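Local coordinates for protein beta-hexosaminidase (Neisseria gonorrhoeae, PDB 6JTJ) that probably cleaves terminal beta-1,4-linked N-acetylglucosamine from peptide-linked peptidoglycan fragments, a step in the recycling of the bacterial cell wall, at residues Ile275-Ile280 with Phe315-Asp320; Ala253-Ala258 with Ile285-Val290; Ile42-Val47 with Gly348-Met353. One frame throughout, in Å; residues are numbered along the deposited sequence.

Contact 1 of 3, residues Ile275-Ile280 with Phe315-Asp320; sequences IWLKQI and FEAGCD
Lys278 and Leu277 of helix 274-284 close over the C-terminal end of helix 307-317, where the chain turns out of the helix through a Schellman motif at Gly318. The ammonium of Lys278 gives the one direct hydrogen bond of the contact, NZ to the carbonyl O of Glu316 at 2.9 Å, with the donor tilted 28° from the carbonyl plane. A water accepts a second bond from Lys278 NZ (2.7 Å) and donates to Phe315 O, so that the ammonium serves two neighbouring carbonyls of the last helical turn, one of them indirectly. A positive charge at this end would be expected to suit the helix dipole. The lysine gets there with an extended chain beyond CG, which runs alongside the helix end: its CG passes Ala317 O, and CE lies 3.8 Å from Gly318 CA.

Beside it, Leu277 points at the turn. Its CB comes to 3.5 Å from Ala317 O, while its CD1 branch meets the methyl of Ala317 and the sulfur of Cys319. Gly318, at positive phi (130°), ends the helix, and its CA comes to 5.6 Å from Leu277 CA, the closest backbone approach of the two segments. Further in, Leu277 also touches Ile291 and Cys319 touches Ser293, both on strand 290-295, which carries the predicted nucleophile Asp294. The apolar side of the contact therefore faces this strand of the TIM-type barrel. Between the two segments, Leu277 CD1 lies 4.0 Å from Cys319 SG.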
ATOM      1  N   ILE C 275     -14.707  11.982 -17.559  1.00 30.17           N
ATOM      2  CA  ILE C 275     -14.485  13.338 -17.086  1.00 29.85           C
ATOM      3  C   ILE C 275     -12.987  13.533 -16.780  1.00 27.30           C
ATOM      4  O   ILE C 275     -12.354  14.450 -17.311  1.00 26.80           O
ATOM      5  CB  ILE C 275     -15.385  13.653 -15.867  1.00 29.46           C
ATOM      6  CG1 ILE C 275     -16.864  13.696 -16.309  1.00 30.58           C
ATOM      7  CG2 ILE C 275     -14.994  14.981 -15.239  1.00 30.43           C
ATOM      8  CD1 ILE C 275     -17.871  13.599 -15.184  1.00 31.91           C
ATOM      9  N   TRP C 276     -12.420  12.649 -15.967  1.00 25.49           N
ATOM     10  CA  TRP C 276     -11.002  12.772 -15.620  1.00 25.63           C
ATOM     11  C   TRP C 276     -10.103  12.624 -16.842  1.00 25.56           C
ATOM     12  O   TRP C 276      -9.188  13.415 -17.040  1.00 26.89           O
ATOM     13  CB  TRP C 276     -10.593  11.771 -14.523  1.00 24.17           C
ATOM     14  CG  TRP C 276     -10.950  12.227 -13.168  1.00 23.60           C
ATOM     15  CD1 TRP C 276     -11.837  11.649 -12.312  1.00 25.24           C
ATOM     16  CD2 TRP C 276     -10.426  13.367 -12.493  1.00 22.81           C
ATOM     17  NE1 TRP C 276     -11.905  12.362 -11.143  1.00 23.95           N
ATOM     18  CE2 TRP C 276     -11.065  13.438 -11.242  1.00 23.64           C
ATOM     19  CE3 TRP C 276      -9.493  14.351 -12.835  1.00 23.32           C
ATOM     20  CZ2 TRP C 276     -10.777  14.445 -10.308  1.00 25.43           C
ATOM     21  CZ3 TRP C 276      -9.234  15.368 -11.935  1.00 24.27           C
ATOM     22  CH2 TRP C 276      -9.854  15.395 -10.670  1.00 24.77           C
ATOM     23  N   LEU C 277     -10.359  11.607 -17.654  1.00 27.29           N
ATOM     24  CA  LEU C 277      -9.430  11.231 -18.699  1.00 28.98           C
ATOM     25  C   LEU C 277      -9.617  12.009 -20.008  1.00 31.32           C
ATOM     26  O   LEU C 277      -8.630  12.374 -20.641  1.00 28.70           O
ATOM     27  CB  LEU C 277      -9.502   9.722 -18.951  1.00 29.02           C
ATOM     28  CG  LEU C 277      -9.288   8.835 -17.722  1.00 28.26           C
ATOM     29  CD1 LEU C 277      -9.367   7.370 -18.116  1.00 27.85           C
ATOM     30  CD2 LEU C 277      -7.954   9.128 -17.039  1.00 27.19           C
ATOM     31  N   LYS C 278     -10.855  12.273 -20.410  1.00 31.75           N
ATOM     32  CA  LYS C 278     -11.078  12.964 -21.678  1.00 33.68           C
ATOM     33  C   LYS C 278     -11.210  14.447 -21.468  1.00 35.81           C
ATOM     34  O   LYS C 278     -10.513  15.238 -22.082  1.00 40.44           O
ATOM     35  CB  LYS C 278     -12.312  12.412 -22.392  1.00 34.17           C
ATOM     36  CG  LYS C 278     -12.106  10.988 -22.865  1.00 36.80           C
ATOM     37  CD  LYS C 278     -13.284  10.478 -23.669  1.00 37.66           C
ATOM     38  CE  LYS C 278     -12.975   9.089 -24.184  1.00 39.25           C
ATOM     39  NZ  LYS C 278     -14.193   8.410 -24.681  1.00 40.65           N
ATOM     40  N   GLN C 279     -12.102  14.827 -20.580  1.00 37.28           N
ATOM     41  CA  GLN C 279     -12.403  16.221 -20.400  1.00 41.04           C
ATOM     42  C   GLN C 279     -11.228  16.948 -19.720  1.00 38.26           C
ATOM     43  O   GLN C 279     -10.809  18.019 -20.178  1.00 38.83           O
ATOM     44  CB  GLN C 279     -13.750  16.331 -19.651  1.00 46.26           C
ATOM     45  CG  GLN C 279     -14.238  17.711 -19.259  1.00 53.95           C
ATOM     46  CD  GLN C 279     -15.555  17.670 -18.490  1.00 59.82           C
ATOM     47  OE1 GLN C 279     -16.334  16.715 -18.603  1.00 61.42           O
ATOM     48  NE2 GLN C 279     -15.800  18.704 -17.692  1.00 59.82           N
ATOM     49  N   ILE C 280     -10.682  16.374 -18.646  1.00 33.79           N
ATOM     50  CA  ILE C 280      -9.631  17.070 -17.903  1.00 30.95           C
ATOM     51  C   ILE C 280      -8.247  16.798 -18.476  1.00 28.92           C
ATOM     52  O   ILE C 280      -7.566  17.722 -18.889  1.00 27.23           O
ATOM     53  CB  ILE C 280      -9.709  16.774 -16.388  1.00 31.26           C
ATOM     54  CG1 ILE C 280     -10.988  17.407 -15.814  1.00 31.73           C
ATOM     55  CG2 ILE C 280      -8.521  17.360 -15.653  1.00 30.39           C
ATOM     56  CD1 ILE C 280     -11.423  16.854 -14.473  1.00 32.08           C
ATOM     57  N   PHE C 315     -11.420   1.370 -21.993  1.00 27.31           N
ATOM     58  CA  PHE C 315     -11.232   2.020 -23.289  1.00 26.99           C
ATOM     59  C   PHE C 315     -12.237   3.131 -23.510  1.00 28.55           C
ATOM     60  O   PHE C 315     -11.871   4.227 -23.946  1.00 27.99           O
ATOM     61  CB  PHE C 315     -11.368   1.043 -24.442  1.00 27.71           C
ATOM     62  CG  PHE C 315     -10.268   0.043 -24.512  1.00 26.77           C
ATOM     63  CD1 PHE C 315      -8.945   0.452 -24.587  1.00 27.55           C
ATOM     64  CD2 PHE C 315     -10.548  -1.307 -24.527  1.00 26.03           C
ATOM     65  CE1 PHE C 315      -7.920  -0.474 -24.640  1.00 25.78           C
ATOM     66  CE2 PHE C 315      -9.526  -2.234 -24.590  1.00 25.91           C
ATOM     67  CZ  PHE C 315      -8.213  -1.818 -24.658  1.00 25.04           C
ATOM     68  N   GLU C 316     -13.492   2.856 -23.197  1.00 28.11           N
ATOM     69  CA  GLU C 316     -14.556   3.837 -23.342  1.00 30.72           C
ATOM     70  C   GLU C 316     -14.298   5.079 -22.488  1.00 29.18           C
ATOM     71  O   GLU C 316     -14.617   6.195 -22.908  1.00 25.63           O
ATOM     72  CB  GLU C 316     -15.899   3.178 -22.987  1.00 35.77           C
ATOM     73  CG  GLU C 316     -17.080   4.108 -22.774  1.00 43.28           C
ATOM     74  CD  GLU C 316     -18.359   3.342 -22.390  1.00 51.38           C
ATOM     75  OE1 GLU C 316     -18.563   3.027 -21.192  1.00 51.94           O
ATOM     76  OE2 GLU C 316     -19.184   3.094 -23.296  1.00 53.90           O
ATOM     77  N   ALA C 317     -13.723   4.892 -21.290  1.00 27.51           N
ATOM     78  CA  ALA C 317     -13.372   6.020 -20.423  1.00 26.74           C
ATOM     79  C   ALA C 317     -12.219   6.894 -20.953  1.00 25.01           C
ATOM     80  O   ALA C 317     -12.107   8.058 -20.568  1.00 25.62           O
ATOM     81  CB  ALA C 317     -13.038   5.531 -19.018  1.00 27.60           C
ATOM     82  N   GLY C 318     -11.353   6.328 -21.788  1.00 24.01           N
ATOM     83  CA  GLY C 318     -10.258   7.078 -22.397  1.00 23.48           C
ATOM     84  C   GLY C 318      -8.871   6.445 -22.296  1.00 23.86           C
ATOM     85  O   GLY C 318      -7.907   7.032 -22.792  1.00 23.67           O
ATOM     86  N   CYS C 319      -8.749   5.270 -21.683  1.00 22.50           N
ATOM     87  CA  CYS C 319      -7.473   4.568 -21.639  1.00 22.94           C
ATOM     88  C   CYS C 319      -7.077   4.070 -23.019  1.00 23.13           C
ATOM     89  O   CYS C 319      -7.928   3.607 -23.774  1.00 23.03           O
ATOM     90  CB  CYS C 319      -7.540   3.369 -20.709  1.00 23.57           C
ATOM     91  SG  CYS C 319      -7.960   3.751 -19.002  1.00 26.79           S
ATOM     92  N   ASP C 320      -5.787   4.186 -23.344  1.00 23.55           N
ATOM     93  CA  ASP C 320      -5.229   3.675 -24.596  1.00 23.18           C
ATOM     94  C   ASP C 320      -4.902   2.207 -24.470  1.00 23.32           C
ATOM     95  O   ASP C 320      -5.109   1.436 -25.418  1.00 22.94           O
ATOM     96  CB  ASP C 320      -3.932   4.405 -24.946  1.00 24.48           C
ATOM     97  CG  ASP C 320      -4.146   5.848 -25.281  1.00 25.00           C
ATOM     98  OD1 ASP C 320      -4.807   6.138 -26.297  1.00 28.37           O
ATOM     99  OD2 ASP C 320      -3.641   6.714 -24.542  1.00 26.88           O
TER
HETATM  100  O   HOH W   1     -12.896   6.217 -25.513  1.00 32.86           O

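Contact 2 of 3, residues Ala253-Ala258 with Ile285-Val290; sequences AAVMPA and IGFKGV
The Phe287 ring meets strand 254-257 with its far end: at the edge, CZ lies 3.7 Å from Ala254 CA, and Ala254 N and Val290 O are also near the ring plane. One face carries Val255 CG2, offset toward the rim. Over the centre of the opposite face sits Gly289 N, 3.4 Å above the plane, so the chain folds back across its own aromatic side chain. CG of Phe287 stands anti to the backbone N (chi1 178°), which sends the ring from the loop toward the strand; Leu281 of helix 274-284 and Ser248 of helix 242-249 also touch it.

Next to the ring the backbone joins a parallel sheet. Ala254 bridges to Val290, the first residue of strand 290-295, with two bonds reaching Val290 from the residues on either side of Ala254. Val290 N donates to Ala253 O at 2.9 Å, with an N-H...O angle of 158°, and Val255 N donates to Val290 O, also at 2.9 Å but more bent at 142°. CA-H...O contacts lie beside them, from Ala254 CA to Val290 O (3.2 Å) and from Gly289 CA to Ala253 O (3.4 Å). On the same face of the sheet Ala254 CB packs against Val290 CB at 3.8 Å.

This is a beta-alpha-beta crossover, with helix 274-284 between two adjacent parallel strands. All six touching residues are buried, so main-chain N-H and C=O groups pair across the strands in a largely apolar setting, while Arg282 NH1 takes up the carbonyls of Phe287 and Gly289.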
ATOM      1  N   ALA C 253       5.513  10.823 -21.326  1.00 20.90           N
ATOM      2  CA  ALA C 253       5.003   9.862 -22.323  1.00 22.09           C
ATOM      3  C   ALA C 253       3.718   9.161 -21.938  1.00 22.71           C
ATOM      4  O   ALA C 253       2.962   8.731 -22.797  1.00 22.74           O
ATOM      5  CB  ALA C 253       6.051   8.814 -22.617  1.00 22.10           C
ATOM      6  N   ALA C 254       3.486   9.032 -20.634  1.00 23.14           N
ATOM      7  CA  ALA C 254       2.375   8.250 -20.157  1.00 22.05           C
ATOM      8  C   ALA C 254       1.963   8.669 -18.767  1.00 23.02           C
ATOM      9  O   ALA C 254       2.700   9.358 -18.045  1.00 22.32           O
ATOM     10  CB  ALA C 254       2.763   6.790 -20.138  1.00 21.53           C
ATOM     11  N   VAL C 255       0.795   8.193 -18.394  1.00 22.84           N
ATOM     12  CA  VAL C 255       0.218   8.423 -17.080  1.00 23.54           C
ATOM     13  C   VAL C 255      -0.427   7.112 -16.614  1.00 24.02           C
ATOM     14  O   VAL C 255      -0.951   6.352 -17.446  1.00 24.01           O
ATOM     15  CB  VAL C 255      -0.784   9.569 -17.220  1.00 25.91           C
ATOM     16  CG1 VAL C 255      -1.964   9.413 -16.304  1.00 27.60           C
ATOM     17  CG2 VAL C 255      -0.085  10.910 -17.011  1.00 26.15           C
ATOM     18  N   MET C 256      -0.336   6.840 -15.314  1.00 24.54           N
ATOM     19  CA  MET C 256      -1.104   5.793 -14.669  1.00 25.96           C
ATOM     20  C   MET C 256      -2.126   6.506 -13.786  1.00 24.68           C
ATOM     21  O   MET C 256      -1.775   7.420 -13.047  1.00 21.22           O
ATOM     22  CB  MET C 256      -0.290   4.910 -13.701  1.00 30.57           C
ATOM     23  CG  MET C 256       0.776   3.902 -14.300  1.00 36.91           C
ATOM     24  SD  MET C 256       0.169   2.354 -14.969  1.00 48.23           S
ATOM     25  CE  MET C 256      -1.321   2.108 -13.989  1.00 44.20           C
ATOM     26  N   PRO C 257      -3.390   6.070 -13.837  1.00 24.36           N
ATOM     27  CA  PRO C 257      -4.408   6.745 -13.054  1.00 23.34           C
ATOM     28  C   PRO C 257      -4.469   6.225 -11.641  1.00 21.38           C
ATOM     29  O   PRO C 257      -4.077   5.089 -11.377  1.00 21.05           O
ATOM     30  CB  PRO C 257      -5.691   6.396 -13.806  1.00 25.03           C
ATOM     31  CG  PRO C 257      -5.439   5.009 -14.278  1.00 26.48           C
ATOM     32  CD  PRO C 257      -3.950   4.939 -14.588  1.00 24.63           C
ATOM     33  N   ALA C 258      -4.960   7.061 -10.741  1.00 20.90           N
ATOM     34  CA  ALA C 258      -5.219   6.639  -9.369  1.00 22.49           C
ATOM     35  C   ALA C 258      -6.507   5.816  -9.321  1.00 23.41           C
ATOM     36  O   ALA C 258      -7.495   6.162  -9.959  1.00 22.30           O
ATOM     37  CB  ALA C 258      -5.341   7.850  -8.459  1.00 21.46           C
ATOM     38  N   ILE C 285      -5.919  19.687 -20.128  1.00 32.51           N
ATOM     39  CA  ILE C 285      -4.477  19.670 -19.927  1.00 28.22           C
ATOM     40  C   ILE C 285      -3.706  19.565 -21.250  1.00 26.66           C
ATOM     41  O   ILE C 285      -2.563  20.022 -21.339  1.00 25.65           O
ATOM     42  CB  ILE C 285      -4.060  18.554 -18.930  1.00 27.90           C
ATOM     43  CG1 ILE C 285      -4.605  18.901 -17.547  1.00 28.37           C
ATOM     44  CG2 ILE C 285      -2.545  18.372 -18.872  1.00 26.15           C
ATOM     45  CD1 ILE C 285      -4.558  17.779 -16.544  1.00 29.08           C
ATOM     46  N   GLY C 286      -4.304  18.950 -22.260  1.00 25.18           N
ATOM     47  CA  GLY C 286      -3.656  18.815 -23.570  1.00 25.16           C
ATOM     48  C   GLY C 286      -2.704  17.642 -23.685  1.00 24.05           C
ATOM     49  O   GLY C 286      -1.864  17.605 -24.582  1.00 24.69           O
ATOM     50  N   PHE C 287      -2.837  16.662 -22.793  1.00 23.30           N
ATOM     51  CA  PHE C 287      -1.930  15.517 -22.786  1.00 22.27           C
ATOM     52  C   PHE C 287      -2.165  14.636 -24.016  1.00 22.70           C
ATOM     53  O   PHE C 287      -3.286  14.226 -24.287  1.00 21.82           O
ATOM     54  CB  PHE C 287      -2.130  14.710 -21.482  1.00 21.87           C
ATOM     55  CG  PHE C 287      -1.287  13.480 -21.388  1.00 20.28           C
ATOM     56  CD1 PHE C 287       0.100  13.568 -21.327  1.00 21.03           C
ATOM     57  CD2 PHE C 287      -1.871  12.220 -21.353  1.00 20.21           C
ATOM     58  CE1 PHE C 287       0.884  12.413 -21.209  1.00 20.80           C
ATOM     59  CE2 PHE C 287      -1.100  11.072 -21.235  1.00 19.71           C
ATOM     60  CZ  PHE C 287       0.280  11.168 -21.182  1.00 19.57           C
ATOM     61  N   LYS C 288      -1.095  14.308 -24.717  1.00 24.39           N
ATOM     62  CA  LYS C 288      -1.178  13.479 -25.915  1.00 26.74           C
ATOM     63  C   LYS C 288      -0.564  12.098 -25.795  1.00 24.67           C
ATOM     64  O   LYS C 288      -0.533  11.354 -26.766  1.00 24.48           O
ATOM     65  CB  LYS C 288      -0.513  14.217 -27.088  1.00 30.17           C
ATOM     66  CG  LYS C 288      -1.084  15.616 -27.315  1.00 33.52           C
ATOM     67  CD  LYS C 288      -0.905  16.008 -28.758  1.00 38.91           C
ATOM     68  CE  LYS C 288      -1.295  17.450 -29.014  1.00 42.43           C
ATOM     69  NZ  LYS C 288      -2.625  17.735 -28.408  1.00 44.82           N
ATOM     70  N   GLY C 289      -0.068  11.742 -24.616  1.00 23.29           N
ATOM     71  CA  GLY C 289       0.594  10.466 -24.445  1.00 21.74           C
ATOM     72  C   GLY C 289      -0.341   9.329 -24.099  1.00 20.56           C
ATOM     73  O   GLY C 289      -1.548   9.414 -24.269  1.00 18.80           O
ATOM     74  N   VAL C 290       0.249   8.243 -23.610  1.00 20.90           N
ATOM     75  CA  VAL C 290      -0.501   7.046 -23.224  1.00 21.00           C
ATOM     76  C   VAL C 290      -1.225   7.255 -21.903  1.00 20.36           C
ATOM     77  O   VAL C 290      -0.651   7.752 -20.922  1.00 20.59           O
ATOM     78  CB  VAL C 290       0.434   5.833 -23.035  1.00 19.69           C
ATOM     79  CG1 VAL C 290      -0.271   4.681 -22.321  1.00 19.25           C
ATOM     80  CG2 VAL C 290       0.988   5.401 -24.371  1.00 20.12           C
TER

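Contact 3 of 3, residues Ile42-Val47 with Gly348-Met353; sequences IPRGPV and GRWQYM
Arg44 NH1 donates to Gln351 OE1 at 2.8 Å in a nearly straight bond, N-H...O angle 175°. The oxygen lies in the guanidinium plane, the donor lies in the carbonyl plane of the amide, and the two flat groups are nearly coplanar, 9° apart. Gln351 is bent at its second side-chain torsion, which turns its amide back toward the arginine; its NE2 end is held by Glu354. The other terminal nitrogen of Arg44, NH2, bonds to the carbonyl O of Glu99, so the guanidinium is held in place by acceptors from two parts of the chain, with a long, weak ion pair to Glu354 besides.

Closer to the backbone, the aliphatic stem of Arg44 crosses the Trp350 ring. Its CB sits over the face of the five-membered ring, 3.8 Å from the centroid, a CH-pi contact, and its closest ring atom is Trp350 CD1 at 3.5 Å. Farther along, Arg44 CD approaches Trp350 CB at 3.6 Å. The guanidinium itself is not stacked: its plane is steeply inclined to that of the indole.

The indole N-H is used on the backbone next door. Trp350 NE1 reaches Gly45 O at 2.9 Å, but the bond is bent (135°) and the donor stands well above the carbonyl plane. Ile101 of strand 101-108 and Ile321 of strand 321-323 also touch the indole, placing it against the end of the sheet.

Helix 346-352 is thereby fastened to the loop that leads into strand 47-49, more than 300 residues away in sequence. Its buried tryptophan covers the N-terminal ends of parallel strands, consistent with the TIM-type barrel of glycosyl hydrolase family 3, at the end where the first strand begins.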
ATOM      1  N   ILE C  42       3.089  -6.961 -37.084  1.00 52.59           N
ATOM      2  CA  ILE C  42       1.758  -6.789 -36.497  1.00 49.21           C
ATOM      3  C   ILE C  42       1.755  -5.493 -35.680  1.00 41.78           C
ATOM      4  O   ILE C  42       2.647  -5.282 -34.864  1.00 37.12           O
ATOM      5  CB  ILE C  42       1.430  -7.946 -35.531  1.00 51.37           C
ATOM      6  CG1 ILE C  42       1.850  -9.296 -36.131  1.00 56.80           C
ATOM      7  CG2 ILE C  42      -0.050  -7.941 -35.172  1.00 50.78           C
ATOM      8  CD1 ILE C  42       1.728 -10.471 -35.175  1.00 58.17           C
ATOM      9  N   PRO C  43       0.772  -4.617 -35.903  1.00 36.21           N
ATOM     10  CA  PRO C  43       0.738  -3.441 -35.043  1.00 36.64           C
ATOM     11  C   PRO C  43       0.653  -3.821 -33.549  1.00 36.17           C
ATOM     12  O   PRO C  43       0.110  -4.890 -33.190  1.00 34.63           O
ATOM     13  CB  PRO C  43      -0.531  -2.708 -35.490  1.00 36.52           C
ATOM     14  CG  PRO C  43      -0.825  -3.220 -36.860  1.00 34.42           C
ATOM     15  CD  PRO C  43      -0.308  -4.617 -36.901  1.00 36.51           C
ATOM     16  N   ARG C  44       1.212  -2.968 -32.696  1.00 33.17           N
ATOM     17  CA  ARG C  44       1.138  -3.200 -31.254  1.00 30.48           C
ATOM     18  C   ARG C  44      -0.303  -3.040 -30.819  1.00 30.01           C
ATOM     19  O   ARG C  44      -0.924  -2.017 -31.091  1.00 29.57           O
ATOM     20  CB  ARG C  44       2.015  -2.214 -30.512  1.00 29.06           C
ATOM     21  CG  ARG C  44       3.493  -2.367 -30.758  1.00 26.87           C
ATOM     22  CD  ARG C  44       4.247  -1.244 -30.078  1.00 27.32           C
ATOM     23  NE  ARG C  44       5.690  -1.435 -30.134  1.00 28.01           N
ATOM     24  CZ  ARG C  44       6.569  -0.559 -30.600  1.00 27.02           C
ATOM     25  NH1 ARG C  44       6.195   0.643 -31.057  1.00 27.00           N
ATOM     26  NH2 ARG C  44       7.850  -0.887 -30.593  1.00 28.75           N
ATOM     27  N   GLY C  45      -0.843  -4.075 -30.182  1.00 28.64           N
ATOM     28  CA  GLY C  45      -2.215  -4.036 -29.689  1.00 27.79           C
ATOM     29  C   GLY C  45      -2.350  -3.210 -28.430  1.00 26.93           C
ATOM     30  O   GLY C  45      -1.355  -2.764 -27.874  1.00 26.00           O
ATOM     31  N   PRO C  46      -3.587  -3.028 -27.947  1.00 26.61           N
ATOM     32  CA  PRO C  46      -3.841  -2.173 -26.778  1.00 26.47           C
ATOM     33  C   PRO C  46      -3.823  -2.886 -25.427  1.00 26.07           C
ATOM     34  O   PRO C  46      -4.354  -2.362 -24.462  1.00 25.88           O
ATOM     35  CB  PRO C  46      -5.248  -1.636 -27.062  1.00 26.69           C
ATOM     36  CG  PRO C  46      -5.921  -2.770 -27.758  1.00 27.28           C
ATOM     37  CD  PRO C  46      -4.845  -3.416 -28.612  1.00 27.25           C
ATOM     38  N   VAL C  47      -3.227  -4.061 -25.347  1.00 26.22           N
ATOM     39  CA  VAL C  47      -3.172  -4.792 -24.087  1.00 25.95           C
ATOM     40  C   VAL C  47      -1.727  -4.945 -23.684  1.00 25.88           C
ATOM     41  O   VAL C  47      -0.903  -5.329 -24.508  1.00 29.83           O
ATOM     42  CB  VAL C  47      -3.812  -6.186 -24.221  1.00 25.86           C
ATOM     43  CG1 VAL C  47      -3.649  -6.993 -22.944  1.00 26.23           C
ATOM     44  CG2 VAL C  47      -5.282  -6.064 -24.576  1.00 27.58           C
ATOM     45  N   GLY C 348       1.553   5.650 -32.536  1.00 23.25           N
ATOM     46  CA  GLY C 348       2.483   6.721 -32.198  1.00 23.90           C
ATOM     47  C   GLY C 348       2.713   6.827 -30.700  1.00 24.61           C
ATOM     48  O   GLY C 348       3.832   7.108 -30.247  1.00 25.13           O
ATOM     49  N   ARG C 349       1.650   6.626 -29.922  1.00 24.55           N
ATOM     50  CA  ARG C 349       1.755   6.646 -28.463  1.00 24.08           C
ATOM     51  C   ARG C 349       2.655   5.526 -27.924  1.00 23.86           C
ATOM     52  O   ARG C 349       3.451   5.765 -27.028  1.00 23.31           O
ATOM     53  CB  ARG C 349       0.356   6.608 -27.831  1.00 24.09           C
ATOM     54  CG  ARG C 349      -0.340   7.951 -27.920  1.00 24.50           C
ATOM     55  CD  ARG C 349      -1.797   7.913 -27.504  1.00 24.52           C
ATOM     56  NE  ARG C 349      -2.380   9.252 -27.596  1.00 24.67           N
ATOM     57  CZ  ARG C 349      -3.676   9.511 -27.594  1.00 25.25           C
ATOM     58  NH1 ARG C 349      -4.562   8.529 -27.485  1.00 26.20           N
ATOM     59  NH2 ARG C 349      -4.099  10.758 -27.691  1.00 25.84           N
ATOM     60  N   TRP C 350       2.506   4.310 -28.436  1.00 24.32           N
ATOM     61  CA  TRP C 350       3.442   3.234 -28.095  1.00 25.46           C
ATOM     62  C   TRP C 350       4.869   3.592 -28.542  1.00 26.40           C
ATOM     63  O   TRP C 350       5.833   3.359 -27.824  1.00 26.49           O
ATOM     64  CB  TRP C 350       3.072   1.923 -28.797  1.00 25.38           C
ATOM     65  CG  TRP C 350       2.061   0.983 -28.149  1.00 25.40           C
ATOM     66  CD1 TRP C 350       0.900   0.532 -28.715  1.00 26.27           C
ATOM     67  CD2 TRP C 350       2.172   0.302 -26.887  1.00 25.54           C
ATOM     68  NE1 TRP C 350       0.279  -0.354 -27.881  1.00 25.82           N
ATOM     69  CE2 TRP C 350       1.044  -0.536 -26.765  1.00 24.66           C
ATOM     70  CE3 TRP C 350       3.115   0.315 -25.861  1.00 25.59           C
ATOM     71  CZ2 TRP C 350       0.822  -1.335 -25.650  1.00 24.80           C
ATOM     72  CZ3 TRP C 350       2.902  -0.498 -24.750  1.00 26.24           C
ATOM     73  CH2 TRP C 350       1.767  -1.306 -24.653  1.00 25.42           C
ATOM     74  N   GLN C 351       5.001   4.104 -29.760  1.00 27.93           N
ATOM     75  CA  GLN C 351       6.316   4.302 -30.352  1.00 29.76           C
ATOM     76  C   GLN C 351       7.119   5.369 -29.629  1.00 28.94           C
ATOM     77  O   GLN C 351       8.325   5.236 -29.481  1.00 28.52           O
ATOM     78  CB  GLN C 351       6.223   4.634 -31.863  1.00 33.62           C
ATOM     79  CG  GLN C 351       7.599   4.652 -32.583  1.00 34.92           C
ATOM     80  CD  GLN C 351       8.586   3.485 -32.237  1.00 39.34           C
ATOM     81  OE1 GLN C 351       8.208   2.345 -31.911  1.00 39.59           O
ATOM     82  NE2 GLN C 351       9.881   3.797 -32.297  1.00 41.57           N
ATOM     83  N   TYR C 352       6.448   6.418 -29.180  1.00 30.34           N
ATOM     84  CA  TYR C 352       7.080   7.445 -28.361  1.00 30.01           C
ATOM     85  C   TYR C 352       7.778   6.852 -27.115  1.00 31.94           C
ATOM     86  O   TYR C 352       8.778   7.390 -26.659  1.00 31.43           O
ATOM     87  CB  TYR C 352       6.036   8.476 -27.947  1.00 29.47           C
ATOM     88  CG  TYR C 352       6.591   9.713 -27.266  1.00 30.72           C
ATOM     89  CD1 TYR C 352       7.362  10.647 -27.969  1.00 32.27           C
ATOM     90  CD2 TYR C 352       6.326   9.959 -25.928  1.00 29.91           C
ATOM     91  CE1 TYR C 352       7.853  11.788 -27.345  1.00 32.01           C
ATOM     92  CE2 TYR C 352       6.804  11.088 -25.298  1.00 31.30           C
ATOM     93  CZ  TYR C 352       7.573  11.995 -25.997  1.00 32.61           C
ATOM     94  OH  TYR C 352       8.042  13.105 -25.332  1.00 32.76           O
ATOM     95  N   MET C 353       7.285   5.722 -26.607  1.00 31.59           N
ATOM     96  CA  MET C 353       7.881   5.075 -25.426  1.00 31.05           C
ATOM     97  C   MET C 353       9.057   4.141 -25.721  1.00 31.45           C
ATOM     98  O   MET C 353       9.683   3.646 -24.790  1.00 29.23           O
ATOM     99  CB  MET C 353       6.806   4.298 -24.665  1.00 29.50           C
ATOM    100  CG  MET C 353       5.716   5.187 -24.065  1.00 31.10           C
ATOM    101  SD  MET C 353       4.567   4.251 -23.039  1.00 30.44           S
ATOM    102  CE  MET C 353       4.041   2.911 -24.108  1.00 33.07           C
TER

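In the fold
Contact 2 is the most central and is wholly buried; contact 3 is also largely buried, whereas contact 1 has a solvent-exposed lysine on one side. Contact 1 uses helix 274-284 and contact 2 the loop that follows it, joined by a probable hydrogen bond from Ile285 N to Ile280 O. Their segments alternate along the chain, and both are nested inside the loop closed by contact 3. Arg349 of contact 3 ties them together, through a salt bridge to Asp320 of contact 1 and a probable hydrogen bond to Lys288 O of contact 2. The chemistry varies accordingly: main-chain sheet bonds at 253-258 with 285-290, a lysine on helix-end carbonyls at 275-280 with 315-320, and arginine, amide and indole at 42-47 with 348-353.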